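D-mandelate dehydrogenase (Rhodotorula graminis, PDB 2W2K) probably interconverts D-mandelate and the corresponding 2-keto acid, using a nicotinamide cofactor held by a Rossmann-type domain. Local coordinates at residues S21-K26 with L319-I324; A116-A121 with Q175-R180; S127-A132 with R162-G167. All coordinates share one frame; numbering follows the deposited sequence.

Contact 1 (S21-K26 with L319-I324); sequences SDFQQK and LTMTNI
F23 points its side chain at helix 310-330 and meets M321 and I324 there, supplying the close contacts between segments 21-26 and 319-324. Nearest its own backbone, CB of F23 comes within 4.1 Å of SD of M321. The ring then leaves with CG anti to the backbone N (chi1 -163°), which carries it across to the second helix. CD1 of F23 rests 3.9 Å from CB of M321. One atom further out, CE1 of F23 approaches the backbone O of M321 at 3.6 Å, a meeting at the ring edge near its plane. At the tip, CZ of F23 reaches CG2 of I324 at 4.0 Å, also at the edge. M321 runs out with CG beside its backbone N and chi2 extended, which carries SD of M321 to 5.1 Å from the centroid of the F23 ring, 39° off its normal, an oblique Met-aromatic contact. No hydrogen bond joins the segments; the contact is apolar packing plus the ring edge at the carbonyl O of M321. At its border, NZ of K26 pairs with OD2 of D22 at 2.9 Å on the syn side and also with D325, a charged tie between the two helices. F23, M321 and I324 all press on I56 as well, so helix 17-26 and helix 310-330 pack side by side on strand 54-57 of the five-stranded parallel sheet.

Contact 2 (A116-A121 with Q175-R180); sequences ATSDLA and QKEIAR
OG of S118 is gripped three times, by hydrogen bonds with the backbone O of D114, the backbone O of T115 and NZ of K181, while it also lies 3.5 Å from CB of E177. The two helices that meet here belong to the Rossmann-type NAD-binding domain: helix 173-185 directly follows strand 165-169 of the parallel sheet, and helix 114-130 runs beside it. Their local axes approach to 8.6 Å with N-to-C directions 44° apart. CA of S118 is only 4.9 Å from CA of I178, a closeness consistent with the small serine side chain at the crossing. CB of S118 meets CG1 of I178 at 3.7 Å and also faces the backbone N of I178. With chi1 at 63°, OG sits between the backbone N and the carbonyl carbon, from where it reaches back to its own helix turn. Beyond S118, the E177 chain folds at chi2 and offers its carboxylate to R180, which takes it side-on with the oxygens near the guanidinium plane. NE of R180 bonds to OE2 of E177 at 2.9 Å, and NH2 of R180 to OE1 of E177 at 3.1 Å and nearly straight (172°). Both bonds tilt out of the carboxylate plane. R180 also donates to the backbone of a neighbouring subunit; an alanine in place of E177 would probably leave NE of R180 without its mate and the guanidinium less firmly aligned for that subunit. A121 adjoins T255, an NAD(+)-binding residue of this protein, though no cofactor is bound to this chain. The methyl CB of A121 is pressed against I178, 3.5 Å from CD1 of I178, tighter than usual for two carbons.

Contact 3 (S127-A132 with R162-G167); sequences SVFRLA and RGHVLG
F129 and H164 are the only pair within 4.5 Å across this contact and account for most of the 86 Å² buried. Its closer part is a carbon-on-carbon touch: CE2 of F129 stands over one face of the H164 imidazole, offset toward the rim, at 4.0 Å from CG of H164. Just beside it, CZ of F129 comes within 4.1 Å of CB of H164. With centroids 5.6 Å apart and planes at 51°, the rings meet obliquely. F129 itself is buried, wedged also against M188, C223 and R251, so its side of the contact belongs to the interior. H164 marks the looser side. It is partly exposed, and its CG lies beside the backbone N (chi1 -65°), which swings the imidazole back along its own loop. There ND1 of H164 finds the backbone O of R162 at 3.3 Å, a weak hydrogen bond bent to 125°. H159 meets the H164 ring as well, and a neighbouring subunit packs an acidic side chain on H164 and a polar one on R162. Further out, G163 is exposed, and R162 points away from the helix, its side chain modelled only as far as NE. Immediately after H164, V165 begins strand 165-169. The histidine thus stands at the entrance of the strand that opens the Rossmann fold, an inner strand of its parallel sheet between 189-193 and 223-226, where F129 of helix 114-130 packs against the loop leading in.

Contacts 2 and 3 share helix 114-130 and lie in one domain, their centres about 14 Å apart; strand 165-169 of contact 3 is followed by helix 173-185 of contact 2. Contact 1 packs on the other parallel sheet, its centre about 30 Å from that of contact 2 and about 44 Å from that of contact 3, across the chain's centre from the latter. Contacts 1 and 2 are buried helix pairs; contact 3, a helix against the loop before a strand, is only partly buried. None has a hydrogen bond between its segments: a large aromatic fills contact 1, small side chains (S118, A121) lie where the helices of contact 2 come close, and contact 3 is a single ring pair. Another subunit touches contacts 2 and 3, but not contact 1.

Contact 1 (S21-K26 with L319-I324)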
loop_
_atom_site.group_PDB
_atom_site.type_symbol
_atom_site.label_atom_id
_atom_site.label_comp_id
_atom_site.label_asym_id
_atom_site.label_seq_id
_atom_site.Cartn_x
_atom_site.Cartn_y
_atom_site.Cartn_z
ATOM N N SER B 21 -11.936 -24.326 25.177
ATOM C CA SER B 21 -12.069 -25.255 26.317
ATOM C C SER B 21 -13.389 -25.043 27.067
ATOM O O SER B 21 -14.063 -26.024 27.424
ATOM C CB SER B 21 -10.856 -25.149 27.271
ATOM O OG SER B 21 -9.684 -25.614 26.612
ATOM N N ASP B 22 -13.762 -23.774 27.286
ATOM C CA ASP B 22 -15.081 -23.386 27.854
ATOM C C ASP B 22 -16.258 -23.952 27.039
ATOM O O ASP B 22 -17.241 -24.498 27.598
ATOM C CB ASP B 22 -15.173 -21.841 27.985
ATOM C CG ASP B 22 -16.475 -21.368 28.607
ATOM O OD1 ASP B 22 -16.689 -21.600 29.824
ATOM O OD2 ASP B 22 -17.288 -20.724 27.890
ATOM N N PHE B 23 -16.144 -23.830 25.720
ATOM C CA PHE B 23 -17.185 -24.292 24.764
ATOM C C PHE B 23 -17.373 -25.806 24.895
ATOM O O PHE B 23 -18.508 -26.288 24.943
ATOM C CB PHE B 23 -16.809 -23.895 23.308
ATOM C CG PHE B 23 -17.981 -23.946 22.317
ATOM C CD1 PHE B 23 -18.865 -22.874 22.218
ATOM C CD2 PHE B 23 -18.180 -25.060 21.476
ATOM C CE1 PHE B 23 -19.931 -22.892 21.309
ATOM C CE2 PHE B 23 -19.275 -25.088 20.535
ATOM C CZ PHE B 23 -20.149 -24.003 20.473
ATOM N N GLN B 24 -16.263 -26.544 24.987
ATOM C CA GLN B 24 -16.297 -28.028 25.054
ATOM C C GLN B 24 -16.791 -28.536 26.424
ATOM O O GLN B 24 -17.185 -29.696 26.549
ATOM C CB GLN B 24 -14.924 -28.633 24.750
ATOM C CG GLN B 24 -14.462 -28.534 23.284
ATOM C CD GLN B 24 -13.017 -28.982 23.119
ATOM O OE1 GLN B 24 -12.748 -30.139 22.772
ATOM N NE2 GLN B 24 -12.080 -28.070 23.372
ATOM N N GLN B 25 -16.789 -27.661 27.432
ATOM C CA GLN B 25 -17.366 -28.002 28.754
ATOM C C GLN B 25 -18.897 -27.834 28.725
ATOM O O GLN B 25 -19.645 -28.711 29.175
ATOM C CB GLN B 25 -16.713 -27.127 29.861
ATOM C CG GLN B 25 -17.062 -27.523 31.337
ATOM C CD GLN B 25 -18.513 -27.250 31.743
ATOM O OE1 GLN B 25 -19.189 -28.141 32.280
ATOM N NE2 GLN B 25 -18.994 -26.012 31.512
ATOM N N LYS B 26 -19.357 -26.707 28.185
ATOM C CA LYS B 26 -20.798 -26.398 28.068
ATOM C C LYS B 26 -21.577 -27.292 27.067
ATOM O O LYS B 26 -22.780 -27.566 27.267
ATOM C CB LYS B 26 -20.987 -24.904 27.696
ATOM C CG LYS B 26 -20.530 -23.904 28.774
ATOM C CD LYS B 26 -20.438 -22.466 28.219
ATOM C CE LYS B 26 -20.269 -21.432 29.349
ATOM N NZ LYS B 26 -19.917 -20.061 28.802
ATOM N N LEU B 319 -16.865 -14.863 17.436
ATOM C CA LEU B 319 -18.274 -14.679 17.019
ATOM C C LEU B 319 -19.043 -16.015 16.922
ATOM O O LEU B 319 -20.167 -16.130 17.438
ATOM C CB LEU B 319 -18.368 -13.873 15.695
ATOM C CG LEU B 319 -18.114 -12.348 15.801
ATOM C CD1 LEU B 319 -18.026 -11.759 14.377
ATOM C CD2 LEU B 319 -19.215 -11.655 16.619
ATOM N N THR B 320 -18.448 -17.015 16.276
ATOM C CA THR B 320 -19.128 -18.335 16.138
ATOM C C THR B 320 -19.468 -18.961 17.502
ATOM O O THR B 320 -20.615 -19.389 17.724
ATOM C CB THR B 320 -18.348 -19.338 15.241
ATOM O OG1 THR B 320 -16.996 -19.505 15.724
ATOM C CG2 THR B 320 -18.343 -18.863 13.738
ATOM N N MET B 321 -18.480 -19.012 18.410
ATOM C CA MET B 321 -18.681 -19.615 19.748
ATOM C C MET B 321 -19.687 -18.818 20.592
ATOM O O MET B 321 -20.603 -19.404 21.191
ATOM C CB MET B 321 -17.347 -19.762 20.499
ATOM C CG MET B 321 -16.367 -20.802 19.902
ATOM S SD MET B 321 -14.920 -21.109 20.974
ATOM C CE MET B 321 -13.574 -20.451 19.997
ATOM N N THR B 322 -19.525 -17.483 20.629
ATOM C CA THR B 322 -20.412 -16.589 21.391
ATOM C C THR B 322 -21.860 -16.590 20.895
ATOM O O THR B 322 -22.798 -16.597 21.704
ATOM C CB THR B 322 -19.830 -15.111 21.459
ATOM O OG1 THR B 322 -18.511 -15.137 22.042
ATOM C CG2 THR B 322 -20.732 -14.190 22.280
ATOM N N ASN B 323 -22.048 -16.585 19.571
ATOM C CA ASN B 323 -23.390 -16.694 18.982
ATOM C C ASN B 323 -24.170 -17.923 19.495
ATOM O O ASN B 323 -25.341 -17.813 19.941
ATOM C CB ASN B 323 -23.308 -16.701 17.449
ATOM C CG ASN B 323 -23.323 -15.280 16.821
ATOM O OD1 ASN B 323 -22.571 -14.993 15.863
ATOM N ND2 ASN B 323 -24.173 -14.419 17.334
ATOM N N ILE B 324 -23.530 -19.088 19.448
ATOM C CA ILE B 324 -24.193 -20.352 19.864
ATOM C C ILE B 324 -24.471 -20.392 21.396
ATOM O O ILE B 324 -25.556 -20.831 21.847
ATOM C CB ILE B 324 -23.397 -21.590 19.341
ATOM C CG1 ILE B 324 -23.471 -21.671 17.793
ATOM C CG2 ILE B 324 -23.913 -22.900 19.959
ATOM C CD1 ILE B 324 -22.439 -22.636 17.175
#

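Contact 2 (A116-A121 with Q175-R180)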
loop_
_atom_site.group_PDB
_atom_site.type_symbol
_atom_site.label_atom_id
_atom_site.label_comp_id
_atom_site.label_asym_id
_atom_site.label_seq_id
_atom_site.Cartn_x
_atom_site.Cartn_y
_atom_site.Cartn_z
ATOM N N ALA B 116 -8.918 -5.746 7.732
ATOM C CA ALA B 116 -8.071 -6.450 6.748
ATOM C C ALA B 116 -8.473 -6.148 5.284
ATOM O O ALA B 116 -7.612 -5.811 4.475
ATOM C CB ALA B 116 -8.005 -7.974 7.025
ATOM N N THR B 117 -9.770 -6.223 4.957
ATOM C CA THR B 117 -10.213 -6.062 3.559
ATOM C C THR B 117 -10.006 -4.612 3.088
ATOM O O THR B 117 -9.548 -4.383 1.943
ATOM C CB THR B 117 -11.685 -6.509 3.343
ATOM O OG1 THR B 117 -11.865 -7.825 3.879
ATOM C CG2 THR B 117 -12.048 -6.544 1.826
ATOM N N SER B 118 -10.320 -3.643 3.958
ATOM C CA SER B 118 -10.086 -2.207 3.605
ATOM C C SER B 118 -8.589 -1.845 3.422
ATOM O O SER B 118 -8.246 -1.053 2.518
ATOM C CB SER B 118 -10.794 -1.234 4.571
ATOM O OG SER B 118 -10.305 -1.335 5.919
ATOM N N ASP B 119 -7.714 -2.396 4.280
ATOM C CA ASP B 119 -6.245 -2.223 4.127
ATOM C C ASP B 119 -5.738 -2.817 2.799
ATOM O O ASP B 119 -4.871 -2.217 2.132
ATOM C CB ASP B 119 -5.492 -2.910 5.286
ATOM C CG ASP B 119 -5.460 -2.078 6.582
ATOM O OD1 ASP B 119 -5.875 -0.890 6.564
ATOM O OD2 ASP B 119 -5.009 -2.629 7.630
ATOM N N LEU B 120 -6.236 -4.010 2.423
ATOM C CA LEU B 120 -5.800 -4.663 1.151
ATOM C C LEU B 120 -6.291 -3.857 -0.063
ATOM O O LEU B 120 -5.556 -3.713 -1.053
ATOM C CB LEU B 120 -6.246 -6.158 1.069
ATOM C CG LEU B 120 -5.618 -7.134 0.028
ATOM C CD1 LEU B 120 -6.258 -7.043 -1.368
ATOM C CD2 LEU B 120 -4.063 -7.046 -0.087
ATOM N N ALA B 121 -7.500 -3.291 0.012
ATOM C CA ALA B 121 -7.954 -2.372 -1.058
ATOM C C ALA B 121 -7.063 -1.114 -1.186
ATOM O O ALA B 121 -6.750 -0.676 -2.309
ATOM C CB ALA B 121 -9.446 -1.985 -0.853
ATOM N N GLN B 175 -16.310 -0.291 2.573
ATOM C CA GLN B 175 -16.011 0.922 1.764
ATOM C C GLN B 175 -15.870 2.220 2.589
ATOM O O GLN B 175 -15.035 3.085 2.261
ATOM C CB GLN B 175 -17.044 1.108 0.633
ATOM C CG GLN B 175 -16.621 2.152 -0.458
ATOM C CD GLN B 175 -15.844 1.515 -1.638
ATOM O OE1 GLN B 175 -14.603 1.436 -1.614
ATOM N NE2 GLN B 175 -16.574 1.068 -2.668
ATOM N N LYS B 176 -16.667 2.361 3.662
ATOM C CA LYS B 176 -16.518 3.503 4.573
ATOM C C LYS B 176 -15.104 3.576 5.151
ATOM O O LYS B 176 -14.557 4.687 5.318
ATOM C CB LYS B 176 -17.596 3.508 5.687
ATOM C CG LYS B 176 -19.021 3.806 5.168
ATOM C CD LYS B 176 -20.029 3.693 6.348
ATOM C CE LYS B 176 -21.460 4.030 5.929
ATOM N NZ LYS B 176 -22.366 3.963 7.138
ATOM N N GLU B 177 -14.495 2.409 5.400
ATOM C CA GLU B 177 -13.100 2.362 5.906
ATOM C C GLU B 177 -12.074 2.590 4.785
ATOM O O GLU B 177 -11.083 3.293 5.004
ATOM C CB GLU B 177 -12.812 1.036 6.638
ATOM C CG GLU B 177 -13.304 1.013 8.106
ATOM C CD GLU B 177 -12.517 1.986 8.994
ATOM O OE1 GLU B 177 -11.367 1.652 9.367
ATOM O OE2 GLU B 177 -13.053 3.078 9.329
ATOM N N ILE B 178 -12.294 1.979 3.606
ATOM C CA ILE B 178 -11.517 2.334 2.402
ATOM C C ILE B 178 -11.484 3.881 2.208
ATOM O O ILE B 178 -10.397 4.482 2.082
ATOM C CB ILE B 178 -12.009 1.587 1.092
ATOM C CG1 ILE B 178 -11.947 0.045 1.252
ATOM C CG2 ILE B 178 -11.170 2.037 -0.137
ATOM C CD1 ILE B 178 -12.581 -0.742 0.056
ATOM N N ALA B 179 -12.670 4.514 2.225
ATOM C CA ALA B 179 -12.803 5.966 1.958
ATOM C C ALA B 179 -12.169 6.823 3.052
ATOM O O ALA B 179 -11.565 7.857 2.764
ATOM C CB ALA B 179 -14.303 6.365 1.760
ATOM N N ARG B 180 -12.313 6.410 4.306
ATOM C CA ARG B 180 -11.697 7.153 5.433
ATOM C C ARG B 180 -10.157 7.185 5.252
ATOM O O ARG B 180 -9.508 8.248 5.389
ATOM C CB ARG B 180 -12.065 6.516 6.784
ATOM C CG ARG B 180 -11.539 7.301 8.019
ATOM C CD ARG B 180 -11.815 6.596 9.358
ATOM N NE ARG B 180 -11.136 5.314 9.484
ATOM C CZ ARG B 180 -9.829 5.158 9.740
ATOM N NH1 ARG B 180 -9.026 6.206 9.920
ATOM N NH2 ARG B 180 -9.324 3.944 9.816
#

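Contact 3 (S127-A132 with R162-G167)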
loop_
_atom_site.group_PDB
_atom_site.type_symbol
_atom_site.label_atom_id
_atom_site.label_comp_id
_atom_site.label_asym_id
_atom_site.label_seq_id
_atom_site.Cartn_x
_atom_site.Cartn_y
_atom_site.Cartn_z
ATOM N N SER B 127 -0.837 0.610 -5.480
ATOM C CA SER B 127 -0.218 -0.106 -6.619
ATOM C C SER B 127 -0.588 0.444 -8.018
ATOM O O SER B 127 0.298 0.628 -8.868
ATOM C CB SER B 127 -0.482 -1.631 -6.538
ATOM O OG SER B 127 0.288 -2.323 -7.514
ATOM N N VAL B 128 -1.876 0.705 -8.253
ATOM C CA VAL B 128 -2.342 1.142 -9.587
ATOM C C VAL B 128 -1.964 2.599 -9.915
ATOM O O VAL B 128 -1.796 2.949 -11.103
ATOM C CB VAL B 128 -3.884 0.864 -9.839
ATOM C CG1 VAL B 128 -4.204 -0.660 -9.753
ATOM C CG2 VAL B 128 -4.808 1.662 -8.901
ATOM N N PHE B 129 -1.830 3.448 -8.890
ATOM C CA PHE B 129 -1.392 4.841 -9.091
ATOM C C PHE B 129 0.130 4.930 -9.349
ATOM O O PHE B 129 0.574 5.756 -10.159
ATOM C CB PHE B 129 -1.785 5.752 -7.902
ATOM C CG PHE B 129 -3.154 6.430 -8.051
ATOM C CD1 PHE B 129 -4.277 5.927 -7.383
ATOM C CD2 PHE B 129 -3.298 7.608 -8.830
ATOM C CE1 PHE B 129 -5.542 6.556 -7.502
ATOM C CE2 PHE B 129 -4.549 8.243 -8.970
ATOM C CZ PHE B 129 -5.681 7.715 -8.311
ATOM N N ARG B 130 0.903 4.058 -8.694
ATOM C CA ARG B 130 2.394 4.128 -8.672
ATOM C C ARG B 130 3.120 3.157 -9.640
ATOM O O ARG B 130 4.347 3.257 -9.839
ATOM C CB ARG B 130 2.873 3.932 -7.214
ATOM C CG ARG B 130 2.292 5.021 -6.231
ATOM C CD ARG B 130 2.668 6.520 -6.650
ATOM N NE ARG B 130 4.130 6.634 -6.640
ATOM C CZ ARG B 130 4.867 6.911 -5.566
ATOM N NH1 ARG B 130 4.287 7.232 -4.392
ATOM N NH2 ARG B 130 6.203 6.862 -5.665
ATOM N N LEU B 131 2.345 2.245 -10.246
ATOM C CA LEU B 131 2.868 1.157 -11.111
ATOM C C LEU B 131 3.908 0.268 -10.370
ATOM O O LEU B 131 4.938 -0.128 -10.925
ATOM C CB LEU B 131 3.406 1.719 -12.470
ATOM C CG LEU B 131 2.413 2.680 -13.172
ATOM C CD1 LEU B 131 3.037 3.344 -14.402
ATOM C CD2 LEU B 131 1.086 1.966 -13.517
ATOM N N ALA B 132 3.601 -0.054 -9.114
ATOM C CA ALA B 132 4.543 -0.770 -8.236
ATOM C C ALA B 132 4.704 -2.248 -8.601
ATOM O O ALA B 132 5.778 -2.848 -8.391
ATOM C CB ALA B 132 4.115 -0.617 -6.776
ATOM N N ARG B 162 -3.222 11.770 -4.051
ATOM C CA ARG B 162 -3.633 13.076 -3.497
ATOM C C ARG B 162 -4.305 13.959 -4.560
ATOM O O ARG B 162 -3.736 14.180 -5.633
ATOM C CB ARG B 162 -2.428 13.825 -2.875
ATOM C CG ARG B 162 -2.813 15.133 -2.150
ATOM C CD ARG B 162 -1.590 15.709 -1.428
ATOM N NE ARG B 162 -1.834 17.059 -0.927
ATOM N N GLY B 163 -5.505 14.453 -4.233
ATOM C CA GLY B 163 -6.260 15.419 -5.069
ATOM C C GLY B 163 -7.036 14.798 -6.224
ATOM O O GLY B 163 -7.791 15.505 -6.917
ATOM N N HIS B 164 -6.875 13.487 -6.433
ATOM C CA HIS B 164 -7.637 12.749 -7.460
ATOM C C HIS B 164 -8.917 12.165 -6.856
ATOM O O HIS B 164 -9.034 12.047 -5.631
ATOM C CB HIS B 164 -6.800 11.630 -8.101
ATOM C CG HIS B 164 -5.623 12.128 -8.897
ATOM N ND1 HIS B 164 -4.386 12.364 -8.331
ATOM C CD2 HIS B 164 -5.489 12.399 -10.218
ATOM C CE1 HIS B 164 -3.549 12.784 -9.265
ATOM N NE2 HIS B 164 -4.198 12.827 -10.416
ATOM N N VAL B 165 -9.854 11.771 -7.717
ATOM C CA VAL B 165 -11.175 11.286 -7.265
ATOM C C VAL B 165 -11.213 9.753 -7.137
ATOM O O VAL B 165 -10.913 9.025 -8.093
ATOM C CB VAL B 165 -12.293 11.747 -8.256
ATOM C CG1 VAL B 165 -13.698 11.103 -7.914
ATOM C CG2 VAL B 165 -12.377 13.284 -8.309
ATOM N N LEU B 166 -11.572 9.277 -5.952
ATOM C CA LEU B 166 -11.968 7.875 -5.735
ATOM C C LEU B 166 -13.471 7.727 -6.011
ATOM O O LEU B 166 -14.298 8.397 -5.367
ATOM C CB LEU B 166 -11.665 7.441 -4.294
ATOM C CG LEU B 166 -11.920 5.982 -3.911
ATOM C CD1 LEU B 166 -10.933 5.077 -4.708
ATOM C CD2 LEU B 166 -11.804 5.771 -2.384
ATOM N N GLY B 167 -13.833 6.861 -6.958
ATOM C CA GLY B 167 -15.263 6.561 -7.196
ATOM C C GLY B 167 -15.697 5.247 -6.551
ATOM O O GLY B 167 -15.310 4.145 -7.016
#